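Long-range contacts in glyoxylate reductase (Paecilomyces sp. J18, PDB 3WNV), which probably reduces glyoxylate to glycolate with a nicotinamide cofactor, as a member of the D-isomer specific 2-hydroxyacid dehydrogenase family: residues Asn113-Val118 and Gly163-Glu168; Asp117-Leu122 and Val238-Ala243; Ile180-Arg185 and Asp194-Val199; Leu215-Ser220 and Arg244-Asp249; Lys228-Met233 and Gly260-Val265. All coordinates share one frame; numbering follows the deposited sequence.

Interaction 1: Asn113-Val118 and Gly163-Glu168; sequences NATADV and GGIGRE
A116 and E168 mark the point where two helices come together, their CA atoms 5.9 Å apart. The short axes through 113-118 and 164-168 approach to 8.5 Å, crossing at -51°. At this point a bare methyl faces the second helix, consistent with the close approach: A116 CB sits 3.7 Å from E168 CB, and near E168 C as well. Next to it on the first helix, T115 meets I165, which lies one turn before E168; the two side chains cross at about a right angle, methyl against methyl, with T115 CG2 and I165 CG2 3.8 Å apart. The T115 hydroxyl takes no part in this, since OG1 is hydrogen-bonded to V111 O. G163 is the N-cap of the second helix, and with G161 and G166 it fits the GxGxxG pattern of a Rossmann-type nucleotide-binding domain, consistent with the family; the helix it starts is therefore probably the one that follows the dinucleotide-binding turn. On the outer side the amide of N113 and the carboxylate of E168 stand with their planes 74° apart. N113 OD1 and E168 OE1, at 3.5 Å, are both acceptors and do not bond to each other. R172 reconciles them, NH2 donating to N113 OD1 and NH1 forming a salt bridge with E168 OE1, while R171 adds a second positive partner to that carboxylate.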
# COMPACT_ATOMS: atom_id res chain seq x y z
N ASN A 113 8.24 0.33 -8.25
CA ASN A 113 9.16 1.44 -8.50
C ASN A 113 8.66 2.71 -7.86
O ASN A 113 9.41 3.35 -7.12
CB ASN A 113 9.37 1.68 -9.99
CG ASN A 113 10.35 0.69 -10.60
OD1 ASN A 113 11.33 0.30 -9.96
ND2 ASN A 113 10.10 0.28 -11.84
N ALA A 114 7.40 3.07 -8.11
CA ALA A 114 6.90 4.36 -7.60
C ALA A 114 6.94 4.44 -6.08
O ALA A 114 7.34 5.47 -5.52
CB ALA A 114 5.48 4.60 -8.09
N THR A 115 6.47 3.37 -5.43
CA THR A 115 6.43 3.35 -3.97
C THR A 115 7.83 3.47 -3.40
O THR A 115 8.03 4.22 -2.46
CB THR A 115 5.86 2.06 -3.46
OG1 THR A 115 4.51 1.92 -3.96
CG2 THR A 115 5.79 2.09 -1.93
N ALA A 116 8.79 2.73 -3.97
CA ALA A 116 10.18 2.84 -3.52
C ALA A 116 10.76 4.23 -3.75
O ALA A 116 11.55 4.69 -2.92
CB ALA A 116 11.05 1.73 -4.21
N ASP A 117 10.42 4.87 -4.87
CA ASP A 117 10.86 6.23 -5.18
C ASP A 117 10.41 7.14 -4.05
O ASP A 117 11.23 7.93 -3.54
CB ASP A 117 10.31 6.75 -6.52
CG ASP A 117 10.79 5.95 -7.69
OD1 ASP A 117 11.81 5.25 -7.56
OD2 ASP A 117 10.12 6.02 -8.78
N VAL A 118 9.17 6.98 -3.61
CA VAL A 118 8.63 7.85 -2.56
C VAL A 118 9.26 7.48 -1.20
O VAL A 118 9.56 8.33 -0.42
CB VAL A 118 7.11 7.84 -2.54
CG1 VAL A 118 6.56 8.34 -1.21
CG2 VAL A 118 6.58 8.72 -3.67
N GLY A 163 9.99 -7.69 0.15
CA GLY A 163 9.21 -8.23 -0.95
C GLY A 163 9.60 -7.41 -2.15
O GLY A 163 10.72 -6.90 -2.19
N GLY A 164 8.68 -7.28 -3.10
CA GLY A 164 8.99 -6.58 -4.33
C GLY A 164 9.32 -5.12 -4.05
O GLY A 164 10.28 -4.58 -4.61
N ILE A 165 8.52 -4.48 -3.20
CA ILE A 165 8.78 -3.08 -2.87
C ILE A 165 10.09 -2.93 -2.09
O ILE A 165 10.89 -2.08 -2.42
CB ILE A 165 7.64 -2.43 -2.11
CG1 ILE A 165 6.41 -2.30 -3.04
CG2 ILE A 165 8.04 -1.00 -1.71
CD1 ILE A 165 5.08 -2.06 -2.29
N GLY A 166 10.29 -3.79 -1.11
CA GLY A 166 11.51 -3.72 -0.31
C GLY A 166 12.77 -3.91 -1.11
O GLY A 166 13.80 -3.29 -0.83
N ARG A 167 12.72 -4.79 -2.11
CA ARG A 167 13.89 -5.02 -2.94
C ARG A 167 14.24 -3.78 -3.75
O ARG A 167 15.43 -3.49 -3.94
CB ARG A 167 13.70 -6.21 -3.89
CG ARG A 167 14.08 -7.55 -3.31
CD ARG A 167 14.03 -8.64 -4.41
NE ARG A 167 12.67 -8.86 -4.92
CZ ARG A 167 11.79 -9.64 -4.29
NH1 ARG A 167 12.14 -10.25 -3.18
NH2 ARG A 167 10.55 -9.82 -4.76
N GLU A 168 13.23 -3.07 -4.23
CA GLU A 168 13.46 -1.83 -4.98
C GLU A 168 13.92 -0.71 -4.03
O GLU A 168 14.76 0.12 -4.41
CB GLU A 168 12.20 -1.39 -5.72
CG GLU A 168 11.81 -2.30 -6.84
CD GLU A 168 12.82 -2.34 -8.00
OE1 GLU A 168 13.69 -1.45 -8.13
OE2 GLU A 168 12.71 -3.28 -8.81

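Interaction 2: Asp117-Leu122 and Val238-Ala243; sequences DVAIFL and VIVNTA
T242, whose methyl packs on A119, sits in the middle of an Asx turn: N241 OD1 accepts a hydrogen bond from A243 N at 3.1 Å. The N-H points fairly well at the oxygen (159°), but the nitrogen stands above the carbonyl plane of the amide, 48° out of it. On the other branch N241 ND2 donates to R244 O, so both ends of the amide help to shape the chain as it leaves strand 237-241. The contact with helix 112-127 is itself apolar. In T242, OG1 lies between backbone N and carbonyl carbon (chi1 59°) and CG2 anti to the carbonyl carbon, on the side of the helix. That methyl lies 3.8 Å from A119 CA and 3.9 Å from A119 CB. L122 comes at it from the next turn, CD1 reaching within 4.0 Å of T242 CG2 as the two side chains run antiparallel past one another. This is helix-on-sheet packing in a Rossmann-type domain, with helix 112-127 laid over a face of the parallel sheet. Two residues back on the strand V240 points to the same helix and brings CG1 to 4.0 Å from A119 O. Further along the helix M123 also touches V240, while A119 packs on V169 of helix 164-175.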
# COMPACT_ATOMS: atom_id res chain seq x y z
N ASP A 117 10.42 4.87 -4.87
CA ASP A 117 10.86 6.23 -5.18
C ASP A 117 10.41 7.14 -4.05
O ASP A 117 11.23 7.93 -3.54
CB ASP A 117 10.31 6.75 -6.52
CG ASP A 117 10.79 5.95 -7.69
OD1 ASP A 117 11.81 5.25 -7.56
OD2 ASP A 117 10.12 6.02 -8.78
N VAL A 118 9.17 6.98 -3.61
CA VAL A 118 8.63 7.85 -2.56
C VAL A 118 9.26 7.48 -1.20
O VAL A 118 9.56 8.33 -0.42
CB VAL A 118 7.11 7.84 -2.54
CG1 VAL A 118 6.56 8.34 -1.21
CG2 VAL A 118 6.58 8.72 -3.67
N ALA A 119 9.52 6.20 -0.97
CA ALA A 119 10.18 5.75 0.28
C ALA A 119 11.55 6.41 0.41
O ALA A 119 11.92 6.84 1.49
CB ALA A 119 10.37 4.25 0.25
N ILE A 120 12.32 6.45 -0.67
CA ILE A 120 13.67 7.05 -0.58
C ILE A 120 13.55 8.57 -0.44
O ILE A 120 14.26 9.20 0.35
CB ILE A 120 14.53 6.69 -1.80
CG1 ILE A 120 14.78 5.15 -1.82
CG2 ILE A 120 15.86 7.50 -1.86
CD1 ILE A 120 15.53 4.55 -0.59
N PHE A 121 12.63 9.17 -1.20
CA PHE A 121 12.34 10.60 -1.03
C PHE A 121 12.03 10.93 0.41
O PHE A 121 12.65 11.83 1.00
CB PHE A 121 11.22 11.04 -1.98
CG PHE A 121 10.84 12.50 -1.85
CD1 PHE A 121 11.55 13.46 -2.53
CD2 PHE A 121 9.74 12.88 -1.09
CE1 PHE A 121 11.22 14.82 -2.44
CE2 PHE A 121 9.37 14.25 -0.98
CZ PHE A 121 10.12 15.24 -1.68
N LEU A 122 11.10 10.19 1.01
CA LEU A 122 10.80 10.36 2.42
C LEU A 122 11.99 10.15 3.36
O LEU A 122 12.10 10.85 4.35
CB LEU A 122 9.63 9.45 2.84
CG LEU A 122 8.27 9.84 2.30
CD1 LEU A 122 7.24 8.72 2.59
CD2 LEU A 122 7.81 11.19 2.92
N VAL A 238 15.29 6.62 12.60
CA VAL A 238 14.37 7.26 11.69
C VAL A 238 13.46 6.17 11.13
O VAL A 238 13.94 5.11 10.68
CB VAL A 238 15.12 7.96 10.55
CG1 VAL A 238 14.14 8.39 9.44
CG2 VAL A 238 15.90 9.14 11.09
N ILE A 239 12.17 6.41 11.16
CA ILE A 239 11.20 5.40 10.69
C ILE A 239 10.53 5.84 9.40
O ILE A 239 10.03 6.94 9.33
CB ILE A 239 10.13 5.06 11.78
CG1 ILE A 239 10.78 4.42 13.00
CG2 ILE A 239 9.02 4.17 11.22
CD1 ILE A 239 9.90 4.40 14.22
N VAL A 240 10.50 4.96 8.39
CA VAL A 240 9.79 5.23 7.13
C VAL A 240 8.68 4.23 6.92
O VAL A 240 8.89 3.03 7.14
CB VAL A 240 10.77 5.17 5.96
CG1 VAL A 240 10.04 5.23 4.60
CG2 VAL A 240 11.83 6.28 6.06
N ASN A 241 7.51 4.71 6.49
CA ASN A 241 6.39 3.86 6.18
C ASN A 241 5.68 4.31 4.95
O ASN A 241 5.12 5.35 4.93
CB ASN A 241 5.40 3.88 7.35
CG ASN A 241 4.42 2.74 7.32
OD1 ASN A 241 4.53 1.88 6.49
ND2 ASN A 241 3.51 2.73 8.25
N THR A 242 5.71 3.49 3.93
CA THR A 242 4.93 3.70 2.75
C THR A 242 3.86 2.62 2.54
O THR A 242 3.25 2.58 1.54
CB THR A 242 5.80 3.79 1.51
OG1 THR A 242 6.51 2.60 1.41
CG2 THR A 242 6.77 4.92 1.61
N ALA A 243 3.66 1.79 3.54
CA ALA A 243 2.83 0.59 3.43
C ALA A 243 1.39 0.83 3.87
O ALA A 243 0.53 1.17 3.06
CB ALA A 243 3.46 -0.60 4.21

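Interaction 3: Ile180-Arg185 and Asp194-Val199; sequences IIYHNR and DGAKYV
Y198 CB lies 3.7 Å from Y182 CE1, and from there the tyrosine runs out across its neighbours, CG anti to the backbone N (chi1 -180°). CD1 comes next, 3.5 Å from Y182 CZ; here the edge of the Y198 ring is turned toward the face of Y182 in an offset edge-to-face pair, with the planes at 71° and the centroids 5.3 Å apart. CE1 then passes close to N184 O, which lies in the plane of the Y198 ring. At the tip the hydroxyl donates to that same carbonyl, OH to N184 O 3.1 Å, the donor nearly along the C=O axis. H183 CE1 is 3.5 Å from this hydroxyl, though the two rings meet obliquely. H183 looks instead to V199: ND1 donates to V199 O at 2.8 Å, with the oxygen at the ring edge and the nitrogen in the carbonyl plane. Y182 has its own polar anchors, since OH bonds to E193 and to L188 N. Beside the rings A196 CB packs 3.7 Å from I180 CG2. Backbone bonds K197 N to I180 O, Y182 N to K197 O and V199 N to Y182 O set the parallel register, I181 beside K197 and Y182 beside Y198. Strand 179-183, helix 190-193 and strand 197-198 form a beta-alpha-beta unit, which ends at the edge strand of the Rossmann-type parallel sheet.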
# COMPACT_ATOMS: atom_id res chain seq x y z
N ILE A 180 22.13 -3.14 4.12
CA ILE A 180 20.70 -3.52 4.15
C ILE A 180 20.50 -4.75 5.02
O ILE A 180 21.18 -5.77 4.84
CB ILE A 180 20.16 -3.85 2.75
CG1 ILE A 180 20.63 -2.81 1.74
CG2 ILE A 180 18.61 -3.98 2.78
CD1 ILE A 180 20.08 -1.37 2.02
N ILE A 181 19.58 -4.66 5.98
CA ILE A 181 19.16 -5.84 6.73
C ILE A 181 17.64 -5.99 6.64
O ILE A 181 16.93 -5.02 6.37
CB ILE A 181 19.59 -5.81 8.22
CG1 ILE A 181 18.99 -4.58 8.94
CG2 ILE A 181 21.11 -5.80 8.32
CD1 ILE A 181 19.29 -4.58 10.48
N TYR A 182 17.14 -7.19 6.89
CA TYR A 182 15.70 -7.39 6.81
C TYR A 182 15.22 -8.54 7.67
O TYR A 182 15.97 -9.45 8.02
CB TYR A 182 15.26 -7.64 5.36
CG TYR A 182 15.44 -9.09 4.93
CD1 TYR A 182 16.70 -9.59 4.56
CD2 TYR A 182 14.36 -9.97 4.88
CE1 TYR A 182 16.88 -10.94 4.18
CE2 TYR A 182 14.53 -11.30 4.47
CZ TYR A 182 15.79 -11.77 4.13
OH TYR A 182 15.93 -13.10 3.72
N HIS A 183 13.92 -8.50 7.96
CA HIS A 183 13.27 -9.61 8.63
C HIS A 183 11.94 -9.92 7.97
O HIS A 183 11.08 -9.05 7.81
CB HIS A 183 13.03 -9.34 10.12
CG HIS A 183 12.31 -10.46 10.80
ND1 HIS A 183 12.92 -11.67 11.07
CD2 HIS A 183 11.01 -10.60 11.18
CE1 HIS A 183 12.04 -12.49 11.64
NE2 HIS A 183 10.88 -11.87 11.71
N ASN A 184 11.80 -11.18 7.56
CA ASN A 184 10.52 -11.72 7.14
C ASN A 184 10.31 -12.90 8.06
O ASN A 184 11.28 -13.38 8.65
CB ASN A 184 10.60 -12.23 5.71
CG ASN A 184 10.60 -11.13 4.69
OD1 ASN A 184 10.87 -9.95 5.02
ND2 ASN A 184 10.30 -11.49 3.43
N ARG A 185 9.09 -13.41 8.17
CA ARG A 185 8.87 -14.62 8.96
C ARG A 185 9.80 -15.76 8.49
O ARG A 185 10.36 -16.50 9.31
CB ARG A 185 7.42 -15.05 8.87
CG ARG A 185 7.27 -16.55 9.02
CD ARG A 185 5.82 -16.99 9.15
NE ARG A 185 4.90 -16.30 8.26
CZ ARG A 185 3.95 -15.46 8.66
NH1 ARG A 185 3.77 -15.19 9.95
NH2 ARG A 185 3.17 -14.88 7.76
N ASP A 194 18.47 -10.65 -2.71
CA ASP A 194 19.10 -9.70 -3.63
C ASP A 194 20.22 -8.92 -2.92
O ASP A 194 20.39 -7.73 -3.16
CB ASP A 194 18.03 -8.74 -4.22
CG ASP A 194 18.53 -7.99 -5.46
OD1 ASP A 194 18.16 -6.81 -5.64
OD2 ASP A 194 19.28 -8.59 -6.26
N GLY A 195 20.97 -9.58 -2.04
CA GLY A 195 22.06 -8.92 -1.33
C GLY A 195 21.86 -8.59 0.16
O GLY A 195 22.83 -8.51 0.91
N ALA A 196 20.61 -8.43 0.59
CA ALA A 196 20.31 -8.08 1.98
C ALA A 196 20.54 -9.21 2.97
O ALA A 196 20.33 -10.38 2.64
CB ALA A 196 18.88 -7.57 2.09
N LYS A 197 20.96 -8.85 4.19
CA LYS A 197 21.24 -9.75 5.29
C LYS A 197 20.03 -10.06 6.21
O LYS A 197 19.39 -9.16 6.76
CB LYS A 197 22.34 -9.12 6.13
CG LYS A 197 22.78 -9.92 7.31
CD LYS A 197 24.17 -9.45 7.74
CE LYS A 197 24.80 -10.41 8.72
NZ LYS A 197 24.62 -9.94 10.13
N TYR A 198 19.71 -11.33 6.35
CA TYR A 198 18.55 -11.73 7.16
C TYR A 198 18.85 -11.61 8.64
O TYR A 198 19.91 -12.04 9.08
CB TYR A 198 18.21 -13.18 6.87
CG TYR A 198 17.02 -13.67 7.65
CD1 TYR A 198 15.74 -13.34 7.25
CD2 TYR A 198 17.18 -14.45 8.79
CE1 TYR A 198 14.65 -13.79 7.95
CE2 TYR A 198 16.07 -14.90 9.50
CZ TYR A 198 14.81 -14.55 9.07
OH TYR A 198 13.67 -14.99 9.72
N VAL A 199 17.92 -11.03 9.41
CA VAL A 199 18.06 -10.90 10.86
C VAL A 199 16.73 -11.19 11.57
O VAL A 199 15.67 -11.22 10.94
CB VAL A 199 18.56 -9.48 11.27
CG1 VAL A 199 19.94 -9.21 10.70
CG2 VAL A 199 17.58 -8.40 10.86

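Interaction 4: Leu215-Ser220 and Arg244-Asp249; sequences LALNAS and RGALID. With SO4 (sulfate ion), chain C.
R244 packs its aliphatic stem on L217 yet grips a sulfate ion with its tip. NH1 donates to sulfate O1 and NH2 to sulfate O3, each at 3.0 Å, and the sulfur lies in the guanidinium plane at its edge. Both segments are loops that follow strands of the Rossmann-type sheet, 210-213 and 237-241. The sulfate, probably from the crystallisation liquor, is also bonded to A87 N and G88 N, consistent with an anion-binding pocket. D90 holds NE in a salt bridge, which should fix how the guanidinium is turned. R244 CG, anti to the carbonyl carbon (chi1 -74°), lies 3.9 Å from L217 CB; the chain then bends at chi2. Past the arginine the chain makes a short 3-10 turn, 245-247, and the contact is carried by apolar side chains. L217 brings CD1 and CD2 onto A246 CB, both at 4.0 Å. L217 and L247 lie alongside, pointing opposite ways, with L217 CD1 3.9 Å from L247 CD2. Both branches of L247 reach L215: CD2 lies 3.9 Å from L215 CB and CD1 3.6 Å from L215 O.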
# COMPACT_ATOMS: atom_id res chain seq x y z
N LEU A 215 4.51 -4.53 5.07
CA LEU A 215 3.66 -5.65 5.41
C LEU A 215 2.27 -5.36 4.94
O LEU A 215 1.82 -4.20 4.91
CB LEU A 215 3.60 -5.85 6.95
CG LEU A 215 4.92 -6.17 7.59
CD1 LEU A 215 4.73 -6.26 9.08
CD2 LEU A 215 5.41 -7.53 7.04
N ALA A 216 1.56 -6.44 4.61
CA ALA A 216 0.13 -6.40 4.41
C ALA A 216 -0.49 -6.12 5.76
O ALA A 216 -0.02 -6.61 6.79
CB ALA A 216 -0.33 -7.72 3.88
N LEU A 217 -1.54 -5.33 5.76
CA LEU A 217 -2.26 -5.05 6.99
C LEU A 217 -3.27 -6.14 7.27
O LEU A 217 -4.09 -6.49 6.42
CB LEU A 217 -3.01 -3.73 6.83
CG LEU A 217 -3.75 -3.26 8.05
CD1 LEU A 217 -2.75 -3.09 9.29
CD2 LEU A 217 -4.58 -1.96 7.81
N ASN A 218 -3.20 -6.68 8.49
CA ASN A 218 -4.23 -7.61 8.98
C ASN A 218 -4.39 -7.49 10.50
O ASN A 218 -3.73 -6.68 11.14
CB ASN A 218 -3.95 -9.07 8.49
CG ASN A 218 -2.68 -9.68 9.07
OD1 ASN A 218 -2.38 -9.52 10.26
ND2 ASN A 218 -1.94 -10.40 8.25
N ALA A 219 -5.22 -8.34 11.10
CA ALA A 219 -5.56 -8.18 12.50
C ALA A 219 -4.33 -8.38 13.39
O ALA A 219 -4.27 -7.85 14.50
CB ALA A 219 -6.65 -9.17 12.88
N SER A 220 -3.37 -9.16 12.91
CA SER A 220 -2.13 -9.39 13.66
C SER A 220 -0.97 -8.41 13.35
O SER A 220 -0.10 -8.21 14.19
CB SER A 220 -1.65 -10.84 13.45
OG SER A 220 -2.62 -11.77 13.97
N ARG A 244 1.12 0.61 5.16
CA ARG A 244 -0.19 0.90 5.71
C ARG A 244 0.04 1.55 7.06
O ARG A 244 0.86 1.08 7.84
CB ARG A 244 -1.01 -0.41 5.88
CG ARG A 244 -1.53 -0.99 4.56
CD ARG A 244 -2.63 -0.07 4.04
NE ARG A 244 -3.31 -0.59 2.84
CZ ARG A 244 -2.93 -0.29 1.59
NH1 ARG A 244 -1.87 0.50 1.38
NH2 ARG A 244 -3.60 -0.80 0.55
N GLY A 245 -0.67 2.64 7.37
CA GLY A 245 -0.28 3.40 8.55
C GLY A 245 -0.61 2.64 9.83
O GLY A 245 0.05 2.83 10.84
N ALA A 246 -1.60 1.75 9.77
CA ALA A 246 -2.06 1.08 10.97
C ALA A 246 -1.13 -0.03 11.41
O ALA A 246 -1.35 -0.66 12.47
CB ALA A 246 -3.52 0.54 10.81
N LEU A 247 -0.05 -0.25 10.67
CA LEU A 247 1.01 -1.15 11.10
C LEU A 247 1.75 -0.58 12.29
O LEU A 247 2.44 -1.30 13.03
CB LEU A 247 2.03 -1.39 9.97
CG LEU A 247 1.52 -2.09 8.71
CD1 LEU A 247 2.65 -1.97 7.66
CD2 LEU A 247 1.15 -3.56 8.96
N ILE A 248 1.63 0.73 12.48
CA ILE A 248 2.28 1.39 13.59
C ILE A 248 1.19 1.96 14.49
O ILE A 248 0.18 2.46 14.00
CB ILE A 248 3.16 2.57 13.13
CG1 ILE A 248 4.16 2.07 12.10
CG2 ILE A 248 3.83 3.23 14.38
CD1 ILE A 248 4.99 3.16 11.42
N ASP A 249 1.38 1.82 15.81
CA ASP A 249 0.57 2.47 16.83
C ASP A 249 0.94 3.95 16.77
O ASP A 249 1.95 4.38 17.35
CB ASP A 249 0.90 1.86 18.21
CG ASP A 249 0.10 2.48 19.33
OD1 ASP A 249 -0.47 3.56 19.12
OD2 ASP A 249 0.02 1.90 20.44
S SO4 C . -1.55 0.06 -2.72
O1 SO4 C . -1.11 0.76 -1.52
O2 SO4 C . -0.47 -0.71 -3.32
O3 SO4 C . -2.58 -0.93 -2.28
O4 SO4 C . -2.05 1.00 -3.70

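Interaction 5: Lys228-Met233 and Gly260-Val265; sequences KELAKM and GKVASV
K261 and L230 meet with the lysine chain lying beside the helix backbone, while V262, the next residue, faces the leucine side chain itself. The lysine leaves its backbone with CG anti to N and bends once, at chi2 (75°); beyond that bend it runs extended to the ammonium. On the way CG passes 3.8 Å from L230 O, and CE comes closer to the same oxygen, 3.5 Å. NZ then donates to M233 O at 2.8 Å, the nitrogen tilted 34° from the carbonyl plane. A water adds a second link: it accepts from K261 NZ at 2.7 Å and donates to A231 O at 2.7 Å, spanning a gap that the nitrogen alone, 3.7 Å from A231 O, does not close. D235 forms a salt bridge with the same ammonium. One lysine thus gathers carbonyls at the C-terminal end of helix 227-232, where a positive charge would be favourably placed. The apolar half is a single methyl contact, L230 CD2 to V262 CG2 at 4.2 Å. M233 CB points toward 260-265, but the rest of the side chain turns off to I239, L205 and I225. G260, just before the lysine, closes helix 250-259 in a Schellman motif, and the chain then runs into strand 262-267. In the Rossmann-type domain helix 227-232 therefore packs against the residues leading into that strand, with L230 and V262 both also resting on I239 of the neighbouring strand 237-241 and on A256 of helix 250-259.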
# COMPACT_ATOMS: atom_id res chain seq x y z
N LYS A 228 6.40 -1.13 22.78
CA LYS A 228 7.43 -2.12 23.10
C LYS A 228 8.51 -2.13 22.02
O LYS A 228 9.71 -2.14 22.32
CB LYS A 228 6.83 -3.54 23.21
CG LYS A 228 6.95 -4.22 24.58
CD LYS A 228 7.04 -5.76 24.44
CE LYS A 228 8.50 -6.25 24.28
NZ LYS A 228 9.47 -5.69 25.32
N GLU A 229 8.08 -2.12 20.75
CA GLU A 229 9.01 -2.18 19.64
C GLU A 229 9.80 -0.90 19.45
O GLU A 229 10.99 -0.93 19.12
CB GLU A 229 8.26 -2.51 18.34
CG GLU A 229 7.70 -3.95 18.30
CD GLU A 229 6.54 -4.17 19.25
OE1 GLU A 229 5.78 -3.20 19.54
OE2 GLU A 229 6.38 -5.32 19.71
N LEU A 230 9.16 0.24 19.67
CA LEU A 230 9.85 1.51 19.56
C LEU A 230 10.95 1.57 20.61
O LEU A 230 12.03 2.13 20.37
CB LEU A 230 8.87 2.67 19.78
CG LEU A 230 7.86 2.79 18.63
CD1 LEU A 230 6.70 3.68 19.01
CD2 LEU A 230 8.53 3.31 17.33
N ALA A 231 10.67 0.98 21.77
CA ALA A 231 11.60 1.08 22.88
C ALA A 231 12.84 0.23 22.60
O ALA A 231 13.92 0.52 23.13
CB ALA A 231 10.93 0.67 24.19
N LYS A 232 12.67 -0.80 21.77
CA LYS A 232 13.80 -1.62 21.34
C LYS A 232 14.68 -0.98 20.27
O LYS A 232 15.79 -1.45 20.04
CB LYS A 232 13.32 -2.97 20.83
CG LYS A 232 12.87 -3.92 21.92
CD LYS A 232 12.15 -5.13 21.31
CE LYS A 232 11.69 -6.07 22.39
NZ LYS A 232 10.93 -7.23 21.84
N MET A 233 14.19 0.05 19.58
CA MET A 233 14.97 0.63 18.48
C MET A 233 16.17 1.44 19.03
O MET A 233 16.24 1.67 20.25
CB MET A 233 14.10 1.47 17.56
CG MET A 233 13.05 0.65 16.82
SD MET A 233 11.97 1.74 15.90
CE MET A 233 10.75 0.58 15.22
N GLY A 260 12.20 11.98 22.03
CA GLY A 260 13.47 12.05 21.32
C GLY A 260 14.00 10.67 20.98
O GLY A 260 15.07 10.54 20.41
N LYS A 261 13.24 9.62 21.32
CA LYS A 261 13.64 8.25 20.96
C LYS A 261 13.75 8.11 19.44
O LYS A 261 14.72 7.56 18.92
CB LYS A 261 12.59 7.25 21.47
CG LYS A 261 12.91 5.80 21.11
CD LYS A 261 14.04 5.31 22.00
CE LYS A 261 14.71 4.08 21.42
NZ LYS A 261 15.81 3.58 22.31
N VAL A 262 12.72 8.59 18.74
CA VAL A 262 12.71 8.59 17.29
C VAL A 262 13.11 10.00 16.83
O VAL A 262 12.49 11.00 17.24
CB VAL A 262 11.32 8.20 16.76
CG1 VAL A 262 11.25 8.36 15.23
CG2 VAL A 262 10.94 6.75 17.18
N ALA A 263 14.13 10.09 15.99
CA ALA A 263 14.64 11.39 15.58
C ALA A 263 13.68 12.04 14.56
O ALA A 263 13.39 13.25 14.60
CB ALA A 263 16.04 11.25 15.00
N SER A 264 13.17 11.23 13.63
CA SER A 264 12.32 11.74 12.58
C SER A 264 11.56 10.58 11.96
O SER A 264 11.91 9.42 12.19
CB SER A 264 13.12 12.47 11.50
OG SER A 264 12.21 13.09 10.58
N VAL A 265 10.54 10.90 11.19
CA VAL A 265 9.84 9.89 10.41
C VAL A 265 9.62 10.41 9.00
O VAL A 265 9.55 11.60 8.77
CB VAL A 265 8.48 9.47 10.98
CG1 VAL A 265 8.64 8.77 12.36
CG2 VAL A 265 7.53 10.70 11.09
O HOH W 1 14.88 2.55 24.68

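Interactions 1 and 2 share helix 112-127, which meets helix 164-175 through 113-118 and strand 237-241 through 117-122; they touch where T115 packs on T242. Both are mostly apolar, interaction 2 being buried and interaction 1 only partly so. Interactions 2, 3 and 5 reach the same parallel sheet: 3 at its edge strand 197-198, where backbone bonds and aromatic rings do the work, 2 and 5 at the adjacent strands 237-241 and 262-267. In interaction 5, also buried, a lysine bonded to the carbonyl of M233, and through water to A231, supplies the polar part. Interaction 4 lies at the surface between two loops, pairing leucine packing with an arginine-bound anion, and I248 touches interaction 2 through N241.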